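Local structure of beta-galacturonidase (Eisenbergiella tayi, 6NCX) at residues P129-S134 against V515-S520; E332-R337 against W373-E378. The protein probably hydrolyses beta-linked uronide sugars as a family 2 glycoside hydrolase, and binds galacturonate in its pocket. All coordinates share one frame; numbering follows the deposited sequence.

Contact 1 of 2, residues P129-S134 against V515-S520. With ADA (alpha-D-galactopyranuronic acid), chain I.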
# COMPACT_ATOMS: atom_id res chain seq x y z
N PRO C 129 16.33 -19.65 -16.53
CA PRO C 129 16.05 -18.64 -15.49
C PRO C 129 16.32 -17.25 -16.06
O PRO C 129 17.41 -16.97 -16.56
CB PRO C 129 17.02 -19.00 -14.36
CG PRO C 129 17.35 -20.47 -14.59
CD PRO C 129 17.33 -20.64 -16.08
N ASN C 130 15.30 -16.40 -16.03
CA ASN C 130 15.37 -15.17 -16.80
C ASN C 130 14.45 -14.12 -16.18
O ASN C 130 13.71 -14.40 -15.23
CB ASN C 130 15.01 -15.41 -18.27
CG ASN C 130 15.85 -14.58 -19.23
OD1 ASN C 130 16.45 -13.59 -18.84
ND2 ASN C 130 15.91 -14.99 -20.49
N ASP C 131 14.51 -12.91 -16.76
CA ASP C 131 13.78 -11.72 -16.31
C ASP C 131 12.33 -11.73 -16.80
O ASP C 131 11.75 -10.70 -17.14
CB ASP C 131 14.52 -10.47 -16.80
CG ASP C 131 14.06 -9.22 -16.11
OD1 ASP C 131 14.11 -8.15 -16.75
OD2 ASP C 131 13.63 -9.29 -14.94
N TYR C 132 11.77 -12.93 -16.84
CA TYR C 132 10.37 -13.22 -17.11
C TYR C 132 10.16 -14.67 -16.73
O TYR C 132 11.09 -15.48 -16.80
CB TYR C 132 9.99 -12.94 -18.59
CG TYR C 132 10.70 -13.81 -19.61
CD1 TYR C 132 11.98 -13.49 -20.07
CD2 TYR C 132 10.09 -14.98 -20.10
CE1 TYR C 132 12.64 -14.32 -21.00
CE2 TYR C 132 10.75 -15.81 -21.01
CZ TYR C 132 12.02 -15.47 -21.46
OH TYR C 132 12.66 -16.27 -22.37
N GLN C 133 8.95 -14.99 -16.28
CA GLN C 133 8.67 -16.32 -15.77
C GLN C 133 8.45 -17.29 -16.93
O GLN C 133 7.89 -16.93 -17.96
CB GLN C 133 7.43 -16.27 -14.88
CG GLN C 133 6.90 -17.63 -14.41
CD GLN C 133 7.79 -18.28 -13.37
OE1 GLN C 133 8.93 -18.65 -13.64
NE2 GLN C 133 7.28 -18.41 -12.16
N SER C 134 8.93 -18.51 -16.76
CA SER C 134 8.55 -19.62 -17.65
C SER C 134 7.44 -20.38 -16.94
O SER C 134 7.70 -21.13 -16.00
CB SER C 134 9.74 -20.52 -17.98
OG SER C 134 10.65 -19.92 -18.90
N VAL C 515 5.82 -7.36 -14.43
CA VAL C 515 5.90 -8.76 -14.84
C VAL C 515 6.57 -9.59 -13.74
O VAL C 515 7.59 -9.17 -13.18
CB VAL C 515 6.67 -8.91 -16.17
CG1 VAL C 515 6.58 -10.35 -16.71
CG2 VAL C 515 6.18 -7.92 -17.20
N ARG C 516 6.00 -10.76 -13.45
CA ARG C 516 6.68 -11.74 -12.59
C ARG C 516 7.93 -12.27 -13.28
O ARG C 516 7.92 -12.59 -14.47
CB ARG C 516 5.74 -12.91 -12.24
CG ARG C 516 6.39 -14.02 -11.36
CD ARG C 516 6.71 -13.47 -9.97
NE ARG C 516 5.53 -13.41 -9.09
CZ ARG C 516 5.43 -12.62 -8.02
NH1 ARG C 516 6.43 -11.81 -7.70
NH2 ARG C 516 4.33 -12.64 -7.28
N VAL C 517 9.02 -12.38 -12.52
CA VAL C 517 10.31 -12.82 -13.03
C VAL C 517 10.75 -14.04 -12.23
O VAL C 517 10.14 -14.38 -11.21
CB VAL C 517 11.38 -11.71 -12.97
CG1 VAL C 517 10.92 -10.52 -13.77
CG2 VAL C 517 11.64 -11.30 -11.54
N CYS C 518 11.81 -14.71 -12.70
CA CYS C 518 12.32 -15.87 -11.98
C CYS C 518 12.96 -15.46 -10.66
O CYS C 518 13.42 -14.32 -10.50
CB CYS C 518 13.33 -16.65 -12.83
SG CYS C 518 12.62 -17.46 -14.31
N ASP C 519 12.99 -16.41 -9.71
CA ASP C 519 13.49 -16.13 -8.36
C ASP C 519 14.96 -15.73 -8.36
O ASP C 519 15.37 -14.93 -7.51
CB ASP C 519 13.31 -17.34 -7.44
CG ASP C 519 11.86 -17.73 -7.23
OD1 ASP C 519 11.53 -18.89 -7.51
OD2 ASP C 519 11.05 -16.89 -6.79
N SER C 520 15.76 -16.28 -9.27
CA SER C 520 17.19 -15.95 -9.24
C SER C 520 17.46 -14.48 -9.53
O SER C 520 18.54 -13.98 -9.20
CB SER C 520 17.98 -16.84 -10.22
OG SER C 520 17.43 -16.81 -11.52
C1 ADA I . 16.67 -5.73 -21.27
C2 ADA I . 15.73 -6.91 -21.63
C3 ADA I . 14.41 -6.92 -20.95
C4 ADA I . 14.44 -6.42 -19.54
C5 ADA I . 15.24 -5.12 -19.42
C6 ADA I . 15.35 -4.60 -17.98
O1 ADA I . 16.39 -4.58 -22.03
O2 ADA I . 15.57 -6.95 -23.02
O3 ADA I . 13.87 -8.22 -20.99
O4 ADA I . 15.03 -7.38 -18.70
O5 ADA I . 16.60 -5.34 -19.87
O6B ADA I . 14.33 -4.43 -17.25
O6A ADA I . 16.50 -4.34 -17.54
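With SG anti to its carbonyl carbon (chi1 -67°), Cys518 lays its sulfur against the backbone of Asn130, while Asp131, whose CG stands anti to the backbone N (chi1 -166°), runs its carboxylate alongside Val517. Asn130 is thereby gripped twice through its main chain. Its N-H points almost straight at the sulfur, Asn130 N to Cys518 SG being 3.4 Å at an angle of 170°, and its carbonyl takes the amide of Cys518, Cys518 N to Asn130 O 3.2 Å. Sulfur suits this place because it can accept a long hydrogen bond and also pack against carbon, as it does 3.8 Å from Pro129 CA. Replacing the cysteine by alanine removes the sulfur, and the Asn130 N-H would probably be left without its acceptor, with a gap beside Pro129. A weak bond from Gln133 N to Arg516 O, 3.2 Å, extends the backbone join. Val517 offers one methyl as an apolar flank to the acid, CG1 lying 3.2 Å from Asp131 OD2. That same OD2 forms a salt bridge with Arg525, and OD1 is hydrogen-bonded to Asn530; both residues also line the sugar site, and together they would hold the carboxylate's rotation. The guanidinium of Arg516 is hydrogen-bonded to Tyr474 of the second subunit. The arrangement belongs to the galacturonate site: a loop from the N-terminal beta-sandwich, carrying the sugar-binding Asp131, is docked onto a loop of the TIM barrel.

Contact 2 of 2, residues E332-R337 against W373-E378. With ADA (alpha-D-galactopyranuronic acid), chain I.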
# COMPACT_ATOMS: atom_id res chain seq x y z
N GLU C 332 6.84 -8.69 -33.87
CA GLU C 332 6.81 -10.05 -33.32
C GLU C 332 8.19 -10.68 -33.48
O GLU C 332 8.81 -10.56 -34.54
CB GLU C 332 5.75 -10.93 -34.00
CG GLU C 332 5.86 -12.37 -33.54
CD GLU C 332 4.55 -13.14 -33.55
OE1 GLU C 332 3.83 -13.11 -32.54
OE2 GLU C 332 4.27 -13.82 -34.56
N GLU C 333 8.67 -11.33 -32.42
CA GLU C 333 10.02 -11.85 -32.40
C GLU C 333 10.05 -13.29 -31.91
O GLU C 333 9.12 -13.77 -31.24
CB GLU C 333 10.95 -10.95 -31.55
CG GLU C 333 10.59 -10.77 -30.06
CD GLU C 333 11.55 -9.81 -29.34
OE1 GLU C 333 11.88 -10.06 -28.16
OE2 GLU C 333 11.99 -8.81 -29.96
N ASN C 334 11.13 -14.00 -32.25
CA ASN C 334 11.29 -15.36 -31.75
C ASN C 334 11.60 -15.31 -30.24
O ASN C 334 11.82 -14.25 -29.65
CB ASN C 334 12.34 -16.13 -32.57
CG ASN C 334 13.81 -15.71 -32.29
OD1 ASN C 334 14.11 -14.62 -31.80
ND2 ASN C 334 14.73 -16.61 -32.64
N HIS C 335 11.55 -16.48 -29.61
CA HIS C 335 11.69 -16.57 -28.16
C HIS C 335 13.16 -16.61 -27.79
O HIS C 335 13.83 -17.63 -27.98
CB HIS C 335 10.99 -17.80 -27.60
CG HIS C 335 11.18 -17.96 -26.12
ND1 HIS C 335 11.18 -19.18 -25.49
CD2 HIS C 335 11.40 -17.03 -25.16
CE1 HIS C 335 11.39 -19.01 -24.20
NE2 HIS C 335 11.52 -17.71 -23.97
N ALA C 336 13.66 -15.50 -27.24
CA ALA C 336 15.03 -15.39 -26.75
C ALA C 336 15.22 -14.02 -26.10
O ALA C 336 14.76 -13.00 -26.65
CB ALA C 336 16.05 -15.59 -27.88
N ARG C 337 15.90 -14.00 -24.95
CA ARG C 337 16.19 -12.76 -24.22
C ARG C 337 17.54 -12.91 -23.52
O ARG C 337 17.67 -13.74 -22.62
CB ARG C 337 15.12 -12.45 -23.17
CG ARG C 337 15.39 -11.13 -22.44
CD ARG C 337 14.96 -11.16 -21.00
NE ARG C 337 15.64 -10.12 -20.25
CZ ARG C 337 16.92 -10.20 -19.85
NH1 ARG C 337 17.63 -11.29 -20.10
NH2 ARG C 337 17.48 -9.20 -19.19
N TRP C 373 9.73 -8.69 -38.23
CA TRP C 373 10.16 -9.86 -37.48
C TRP C 373 11.41 -9.52 -36.70
O TRP C 373 12.40 -9.05 -37.28
CB TRP C 373 10.47 -11.05 -38.39
CG TRP C 373 9.33 -11.55 -39.21
CD1 TRP C 373 9.23 -11.54 -40.57
CD2 TRP C 373 8.14 -12.17 -38.72
NE1 TRP C 373 8.04 -12.11 -40.96
CE2 TRP C 373 7.35 -12.50 -39.84
CE3 TRP C 373 7.67 -12.48 -37.44
CZ2 TRP C 373 6.10 -13.12 -39.72
CZ3 TRP C 373 6.43 -13.09 -37.32
CH2 TRP C 373 5.66 -13.40 -38.45
N GLY C 374 11.39 -9.79 -35.40
CA GLY C 374 12.57 -9.58 -34.58
C GLY C 374 13.19 -10.90 -34.19
O GLY C 374 12.51 -11.93 -34.23
N ILE C 375 14.47 -10.90 -33.84
CA ILE C 375 15.15 -12.11 -33.40
C ILE C 375 16.05 -11.77 -32.22
O ILE C 375 16.47 -10.62 -32.05
CB ILE C 375 16.00 -12.81 -34.51
CG1 ILE C 375 17.14 -11.91 -35.00
CG2 ILE C 375 15.14 -13.29 -35.65
CD1 ILE C 375 18.20 -12.68 -35.80
N LEU C 376 16.32 -12.79 -31.40
CA LEU C 376 17.45 -12.82 -30.48
C LEU C 376 17.62 -11.52 -29.69
O LEU C 376 18.67 -10.88 -29.71
CB LEU C 376 18.74 -13.17 -31.24
CG LEU C 376 18.72 -14.56 -31.89
CD1 LEU C 376 20.00 -14.85 -32.68
CD2 LEU C 376 18.46 -15.64 -30.84
N ASN C 377 16.55 -11.13 -28.99
CA ASN C 377 16.60 -9.96 -28.11
C ASN C 377 17.82 -9.97 -27.18
O ASN C 377 17.92 -10.80 -26.27
CB ASN C 377 15.33 -9.83 -27.27
CG ASN C 377 15.43 -8.71 -26.24
OD1 ASN C 377 15.21 -7.53 -26.55
ND2 ASN C 377 15.80 -9.08 -25.03
N GLU C 378 18.75 -9.04 -27.42
CA GLU C 378 19.92 -8.83 -26.56
C GLU C 378 20.82 -10.06 -26.44
O GLU C 378 21.45 -10.27 -25.41
CB GLU C 378 19.50 -8.37 -25.16
CG GLU C 378 18.93 -6.96 -25.08
CD GLU C 378 19.03 -6.37 -23.67
OE1 GLU C 378 19.22 -7.14 -22.70
OE2 GLU C 378 18.96 -5.13 -23.54
C1 ADA I . 16.67 -5.73 -21.27
C2 ADA I . 15.73 -6.91 -21.63
C3 ADA I . 14.41 -6.92 -20.95
C4 ADA I . 14.44 -6.42 -19.54
C5 ADA I . 15.24 -5.12 -19.42
C6 ADA I . 15.35 -4.60 -17.98
O1 ADA I . 16.39 -4.58 -22.03
O2 ADA I . 15.57 -6.95 -23.02
O3 ADA I . 13.87 -8.22 -20.99
O4 ADA I . 15.03 -7.38 -18.70
O5 ADA I . 16.60 -5.34 -19.87
O6B ADA I . 14.33 -4.43 -17.25
O6A ADA I . 16.50 -4.34 -17.54
O HOH W 1 14.89 -8.61 -30.84
O HOH W 2 14.03 -12.32 -29.38
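This is a parallel strand pairing in the TIM barrel: strands 329-333 and 370-374 run side by side, then lead into loops that carry residues to the bound galacturonate. Gly374 N donates to Glu332 O (2.8 Å), and Asn334 N to Gly374 O (3.2 Å). Glycine fits at 374 because a CB there would be tight against Glu333 CB. Beyond the strands a side chain takes over from the backbone: the first torsion of Asn334 (chi1 74°) turns its amide across to the neighbouring loop, where Asn334 OD1 receives Leu376 N at 2.9 Å, in the carbonyl plane and on a lone pair. One water bridges Glu333 OE2 and Ile375 O, supplying a proton to each; OE2 is also held by Trp331 and by a salt bridge to Arg309. At the sugar, Arg337 and Asn377 lie side by side, guanidinium and amide planes 57° apart. Two nitrogens of Arg337 donate: Arg337 NE to ADA O3 (2.7 Å) and also to O4, Arg337 NH2 to ADA O4 (3.1 Å). Asn377 ND2 donates to ADA O2 (2.9 Å), and its OD1 accepts from Arg309, which holds the amide in this orientation. Strands 307-309 and 406-410 flank the pair. Outside it, helix 349-364, part of the beta-alpha-beta crossover between the two strands, packs Met360 on Glu332 and Trp373 and Phe349 on Leu376, and helix 384-400 meets Trp373 and Ile375.

In the fold
Contact 2 is buried in the barrel, its centre about 9 Å from that of the chain; contact 1, at about 18 Å, is partly buried and reaches a second subunit. The first joins two domains through loops, using a thiol acceptor and a few backbone bonds; the second pairs neighbouring strands of one sheet and adds waters to their loops. Their centres lie about 17 Å apart, yet the loops meet: Asn130 ND2 probably donates to Arg337 O at 3.0 Å, whereas Tyr132 OH and His335 NE2, modelled 2.4 Å apart, are too close to be taken at face value. Both touch the same sugar, so residues 129-134 from the sandwich and 332-337 from the barrel jointly line one pocket.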